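Fumarate lyase (Mesorhizobium sp., PDB 3C8T) belongs to the fumarate lyase family, whose members are mostly helical proteins that assemble as tetramers around a core of long packed helices. Local coordinates at residues A[165-170]-A[245-250]; A[253-256]-A[261-264]. All coordinates share one frame; numbering follows the deposited sequence.

Interaction 1. Residues A[165-170]-A[245-250]; sequences AVWLSA and LGKLAM
W167 meets L248 and K247 where two long helices, 160-185 and 229-255, pack side by side in the helical bundle characteristic of the fumarate lyase fold. The closest pair of CA atoms across the contact, those of W167 and L248, is 6.6 Å apart, and 189 Å² is buried in all. The first component is CH-pi: L248 CB lies 3.6 Å from the centroid of the five-membered ring of W167 and only 8° off its normal, squarely over one face. The second component is aliphatic. K247 crosses the indole at about a right angle, its CD 3.7 Å from W167 CD1, while CE lies in the ring plane at the edge. A bend at chi2 (-92°) turns the lysine chain toward that edge. Polar ends are settled elsewhere: D251 OD2 accepts a hydrogen bond from W167 NE1 and forms a salt bridge with K247 NZ. The NE1 bond would restrain the indole's rotation, and NZ also donates to the carbonyls of H309 and F311 of the second subunit. Further along the leucine from the CH-pi contact, L248 CD2 reaches back to W167 CB at 4.1 Å.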
ATOM      1  N   ALA A 165       5.531 -25.596 -16.005  1.00 26.74           N
ATOM      2  CA  ALA A 165       4.512 -25.236 -17.003  1.00 26.64           C
ATOM      3  C   ALA A 165       3.500 -24.254 -16.459  1.00 26.87           C
ATOM      4  O   ALA A 165       2.990 -23.404 -17.219  1.00 27.29           O
ATOM      5  CB  ALA A 165       3.801 -26.458 -17.539  1.00 26.06           C
ATOM      6  N   VAL A 166       3.190 -24.399 -15.166  1.00 26.23           N
ATOM      7  CA  VAL A 166       2.294 -23.496 -14.462  1.00 26.29           C
ATOM      8  C   VAL A 166       2.927 -22.075 -14.404  1.00 27.08           C
ATOM      9  O   VAL A 166       2.265 -21.075 -14.732  1.00 26.35           O
ATOM     10  CB  VAL A 166       1.977 -24.060 -13.059  1.00 26.40           C
ATOM     11  CG1 VAL A 166       1.460 -22.947 -12.084  1.00 25.97           C
ATOM     12  CG2 VAL A 166       0.978 -25.211 -13.156  1.00 23.93           C
ATOM     13  N   TRP A 167       4.190 -22.006 -13.985  1.00 26.38           N
ATOM     14  CA  TRP A 167       4.943 -20.755 -13.955  1.00 27.35           C
ATOM     15  C   TRP A 167       4.952 -20.148 -15.364  1.00 28.16           C
ATOM     16  O   TRP A 167       4.684 -18.975 -15.546  1.00 28.10           O
ATOM     17  CB  TRP A 167       6.395 -21.028 -13.546  1.00 27.60           C
ATOM     18  CG  TRP A 167       6.621 -21.580 -12.148  1.00 26.82           C
ATOM     19  CD1 TRP A 167       5.775 -21.497 -11.060  1.00 27.84           C
ATOM     20  CD2 TRP A 167       7.817 -22.194 -11.672  1.00 27.00           C
ATOM     21  NE1 TRP A 167       6.367 -22.087  -9.949  1.00 27.72           N
ATOM     22  CE2 TRP A 167       7.623 -22.513 -10.305  1.00 28.20           C
ATOM     23  CE3 TRP A 167       9.034 -22.540 -12.275  1.00 28.35           C
ATOM     24  CZ2 TRP A 167       8.602 -23.148  -9.540  1.00 26.62           C
ATOM     25  CZ3 TRP A 167       9.998 -23.191 -11.519  1.00 27.60           C
ATOM     26  CH2 TRP A 167       9.768 -23.491 -10.157  1.00 28.30           C
ATOM     27  N   LEU A 168       5.269 -20.970 -16.363  1.00 27.07           N
ATOM     28  CA  LEU A 168       5.297 -20.529 -17.727  1.00 27.01           C
ATOM     29  C   LEU A 168       3.959 -19.910 -18.215  1.00 27.62           C
ATOM     30  O   LEU A 168       3.963 -18.900 -18.947  1.00 27.16           O
ATOM     31  CB  LEU A 168       5.693 -21.712 -18.632  1.00 27.24           C
ATOM     32  CG  LEU A 168       5.708 -21.505 -20.155  1.00 28.60           C
ATOM     33  CD1 LEU A 168       6.602 -20.258 -20.611  1.00 22.95           C
ATOM     34  CD2 LEU A 168       6.084 -22.812 -20.897  1.00 26.04           C
ATOM     35  N   SER A 169       2.834 -20.517 -17.824  1.00 26.55           N
ATOM     36  CA  SER A 169       1.534 -20.114 -18.325  1.00 25.96           C
ATOM     37  C   SER A 169       1.178 -18.663 -18.021  1.00 25.67           C
ATOM     38  O   SER A 169       0.585 -17.976 -18.869  1.00 26.16           O
ATOM     39  CB  SER A 169       0.435 -21.043 -17.819  1.00 26.47           C
ATOM     40  OG  SER A 169       0.185 -20.799 -16.450  1.00 24.93           O
ATOM     41  N   ALA A 170       1.545 -18.229 -16.825  1.00 25.49           N
ATOM     42  CA  ALA A 170       1.474 -16.830 -16.378  1.00 26.16           C
ATOM     43  C   ALA A 170       2.247 -15.866 -17.290  1.00 25.66           C
ATOM     44  O   ALA A 170       1.761 -14.761 -17.595  1.00 24.99           O
ATOM     45  CB  ALA A 170       2.027 -16.713 -14.900  1.00 24.45           C
ATOM     46  N   LEU A 245       6.862 -13.536 -10.820  1.00 26.82           N
ATOM     47  CA  LEU A 245       8.236 -13.854 -10.383  1.00 26.15           C
ATOM     48  C   LEU A 245       8.303 -14.208  -8.890  1.00 26.23           C
ATOM     49  O   LEU A 245       8.942 -15.193  -8.510  1.00 26.19           O
ATOM     50  CB  LEU A 245       9.171 -12.718 -10.698  1.00 25.14           C
ATOM     51  CG  LEU A 245       9.381 -12.457 -12.181  1.00 27.58           C
ATOM     52  CD1 LEU A 245      10.169 -11.182 -12.324  1.00 29.04           C
ATOM     53  CD2 LEU A 245      10.125 -13.656 -12.844  1.00 28.14           C
ATOM     54  N   GLY A 246       7.645 -13.413  -8.031  1.00 25.30           N
ATOM     55  CA  GLY A 246       7.582 -13.782  -6.630  1.00 25.31           C
ATOM     56  C   GLY A 246       7.083 -15.198  -6.327  1.00 26.08           C
ATOM     57  O   GLY A 246       7.586 -15.825  -5.417  1.00 26.10           O
ATOM     58  N   LYS A 247       6.065 -15.676  -7.060  1.00 26.41           N
ATOM     59  CA  LYS A 247       5.477 -16.999  -6.837  1.00 27.06           C
ATOM     60  C   LYS A 247       6.517 -18.108  -7.045  1.00 27.11           C
ATOM     61  O   LYS A 247       6.675 -18.985  -6.200  1.00 26.67           O
ATOM     62  CB  LYS A 247       4.260 -17.201  -7.769  1.00 26.61           C
ATOM     63  CG  LYS A 247       3.476 -18.518  -7.500  1.00 27.76           C
ATOM     64  CD  LYS A 247       3.986 -19.714  -8.379  1.00 29.55           C
ATOM     65  CE  LYS A 247       3.080 -20.960  -8.300  1.00 27.47           C
ATOM     66  NZ  LYS A 247       3.228 -21.739  -7.041  1.00 26.81           N
ATOM     67  N   LEU A 248       7.239 -18.054  -8.173  1.00 27.35           N
ATOM     68  CA  LEU A 248       8.241 -19.045  -8.473  1.00 27.36           C
ATOM     69  C   LEU A 248       9.451 -18.913  -7.587  1.00 27.12           C
ATOM     70  O   LEU A 248      10.100 -19.922  -7.301  1.00 27.45           O
ATOM     71  CB  LEU A 248       8.620 -19.037  -9.950  1.00 28.36           C
ATOM     72  CG  LEU A 248       9.327 -17.924 -10.713  1.00 29.59           C
ATOM     73  CD1 LEU A 248      10.833 -17.874 -10.408  1.00 28.01           C
ATOM     74  CD2 LEU A 248       9.089 -18.201 -12.205  1.00 24.74           C
ATOM     75  N   ALA A 249       9.721 -17.699  -7.100  1.00 27.06           N
ATOM     76  CA  ALA A 249      10.839 -17.462  -6.169  1.00 27.05           C
ATOM     77  C   ALA A 249      10.549 -18.040  -4.811  1.00 27.46           C
ATOM     78  O   ALA A 249      11.452 -18.530  -4.164  1.00 27.05           O
ATOM     79  CB  ALA A 249      11.166 -15.985  -6.042  1.00 26.51           C
ATOM     80  N   MET A 250       9.284 -17.951  -4.371  1.00 29.51           N
ATOM     81  CA  MET A 250       8.836 -18.601  -3.156  1.00 29.81           C
ATOM     82  C   MET A 250       9.068 -20.097  -3.283  1.00 29.69           C
ATOM     83  O   MET A 250       9.607 -20.721  -2.355  1.00 28.68           O
ATOM     84  CB  MET A 250       7.343 -18.354  -2.864  1.00 30.15           C
ATOM     85  CG  MET A 250       7.084 -17.180  -1.914  1.00 36.25           C
ATOM     86  SD  MET A 250       7.979 -17.185  -0.299  1.00 38.39           S
ATOM     87  CE  MET A 250       6.868 -18.114   0.741  1.00 37.36           C
TER

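Interaction 2. Residues A[253-256]-A[261-264]; sequences SIMM and GEVA
This is a short-range contact between a helix end and the strand that follows it: M255 and M256, near the end of helix 229-255, pack against residues 261-264 after a connection of four residues. A backbone hydrogen bond joins them, E262 N to M255 O at 3.0 Å, with an N-H...O angle of 152° and the donor tilted 23° from the carbonyl plane. The side chains of M255 and E262 cross at about a right angle. A bend at chi3 (68°) swings the M255 methyl CE to 3.4 Å from E262 OE1 and 3.6 Å from V263 CG1, between carboxylate and valine. The chain makes a short helix-to-strand connection here, and strand 263-264 goes on to pair antiparallel with strand 347-348. The E262 carboxylate has its polar partners beyond this connection, OE2 forming a salt bridge with R149 and a hydrogen bond with N356. On the other methionine the methylene CG does the touching: M256 CG sits 3.3 Å from V263 O and 4.1 Å from V263 CG2, while its sulfur SD approaches A264 CA at 4.1 Å.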
ATOM      1  N   SER A 253      12.956 -21.063  -3.391  1.00 28.30           N
ATOM      2  CA  SER A 253      13.660 -20.879  -2.110  1.00 28.30           C
ATOM      3  C   SER A 253      13.195 -21.883  -1.062  1.00 27.80           C
ATOM      4  O   SER A 253      13.983 -22.334  -0.242  1.00 28.26           O
ATOM      5  CB  SER A 253      13.599 -19.431  -1.611  1.00 28.22           C
ATOM      6  OG  SER A 253      12.309 -19.089  -1.263  1.00 30.02           O
ATOM      7  N   ILE A 254      11.921 -22.268  -1.109  1.00 28.17           N
ATOM      8  CA  ILE A 254      11.407 -23.276  -0.180  1.00 28.07           C
ATOM      9  C   ILE A 254      11.894 -24.685  -0.607  1.00 27.98           C
ATOM     10  O   ILE A 254      12.294 -25.481   0.219  1.00 27.98           O
ATOM     11  CB  ILE A 254       9.891 -23.227  -0.038  1.00 28.68           C
ATOM     12  CG1 ILE A 254       9.440 -21.874   0.581  1.00 30.16           C
ATOM     13  CG2 ILE A 254       9.412 -24.515   0.728  1.00 29.88           C
ATOM     14  CD1 ILE A 254       7.852 -21.659   0.630  1.00 27.05           C
ATOM     15  N   MET A 255      11.970 -24.949  -1.896  1.00 27.54           N
ATOM     16  CA  MET A 255      12.544 -26.229  -2.321  1.00 29.15           C
ATOM     17  C   MET A 255      14.072 -26.333  -1.966  1.00 29.31           C
ATOM     18  O   MET A 255      14.626 -27.436  -1.961  1.00 30.31           O
ATOM     19  CB  MET A 255      12.262 -26.482  -3.820  1.00 28.27           C
ATOM     20  CG  MET A 255      10.778 -26.793  -4.192  1.00 27.63           C
ATOM     21  SD  MET A 255      10.503 -26.700  -6.012  1.00 30.32           S
ATOM     22  CE  MET A 255      11.429 -28.072  -6.510  1.00 26.83           C
ATOM     23  N   MET A 256      14.721 -25.202  -1.653  1.00 29.67           N
ATOM     24  CA  MET A 256      16.145 -25.171  -1.182  1.00 30.08           C
ATOM     25  C   MET A 256      16.334 -25.391   0.309  1.00 30.28           C
ATOM     26  O   MET A 256      17.467 -25.467   0.805  1.00 30.44           O
ATOM     27  CB  MET A 256      16.866 -23.885  -1.625  1.00 30.13           C
ATOM     28  CG  MET A 256      17.200 -23.836  -3.141  1.00 31.64           C
ATOM     29  SD  MET A 256      18.047 -22.315  -3.708  1.00 30.36           S
ATOM     30  CE  MET A 256      19.626 -22.458  -2.903  1.00 32.94           C
ATOM     31  N   GLY A 261      15.792 -29.880  -0.460  1.00 26.46           N
ATOM     32  CA  GLY A 261      16.986 -29.975  -1.284  1.00 26.03           C
ATOM     33  C   GLY A 261      16.704 -30.403  -2.705  1.00 26.99           C
ATOM     34  O   GLY A 261      17.541 -31.058  -3.339  1.00 27.22           O
ATOM     35  N   GLU A 262      15.552 -29.992  -3.228  1.00 26.82           N
ATOM     36  CA  GLU A 262      15.073 -30.461  -4.516  1.00 27.79           C
ATOM     37  C   GLU A 262      15.632 -29.694  -5.719  1.00 28.20           C
ATOM     38  O   GLU A 262      15.597 -30.211  -6.831  1.00 27.30           O
ATOM     39  CB  GLU A 262      13.555 -30.485  -4.557  1.00 27.08           C
ATOM     40  CG  GLU A 262      12.986 -31.528  -3.648  1.00 28.99           C
ATOM     41  CD  GLU A 262      11.479 -31.479  -3.575  1.00 33.05           C
ATOM     42  OE1 GLU A 262      10.889 -30.514  -4.141  1.00 32.41           O
ATOM     43  OE2 GLU A 262      10.892 -32.395  -2.950  1.00 28.62           O
ATOM     44  N   VAL A 263      16.125 -28.474  -5.471  1.00 29.50           N
ATOM     45  CA  VAL A 263      16.775 -27.616  -6.474  1.00 29.64           C
ATOM     46  C   VAL A 263      17.852 -26.735  -5.829  1.00 30.96           C
ATOM     47  O   VAL A 263      17.966 -26.659  -4.603  1.00 30.94           O
ATOM     48  CB  VAL A 263      15.768 -26.657  -7.240  1.00 29.73           C
ATOM     49  CG1 VAL A 263      14.670 -27.438  -7.990  1.00 28.39           C
ATOM     50  CG2 VAL A 263      15.198 -25.577  -6.319  1.00 27.89           C
ATOM     51  N   ALA A 264      18.619 -26.055  -6.680  1.00 30.98           N
ATOM     52  CA  ALA A 264      19.599 -25.090  -6.262  1.00 31.99           C
ATOM     53  C   ALA A 264      19.767 -24.055  -7.383  1.00 32.37           C
ATOM     54  O   ALA A 264      19.650 -24.382  -8.590  1.00 32.21           O
ATOM     55  CB  ALA A 264      20.984 -25.793  -5.920  1.00 32.54           C
TER

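How the interactions relate
Helix 229-255 is common to both contacts. Interaction 1 uses its residues 245-250 against helix 160-185; interaction 2 takes up the segment at its end, 253-256, where the chain leads on to strand 263-264. The two centres lie 15 Å apart, and their connection runs along the helix itself, where S253 OG hydrogen-bonds to A249 O and, weakly, to M250 O. Depth differs: interaction 1 lies about 11 Å from the centre of the chain and is wholly buried, whereas interaction 2 lies about 23 Å out and is partly buried. Both reach the second subunit, whose F311, already met in interaction 1, packs against I254 and M255.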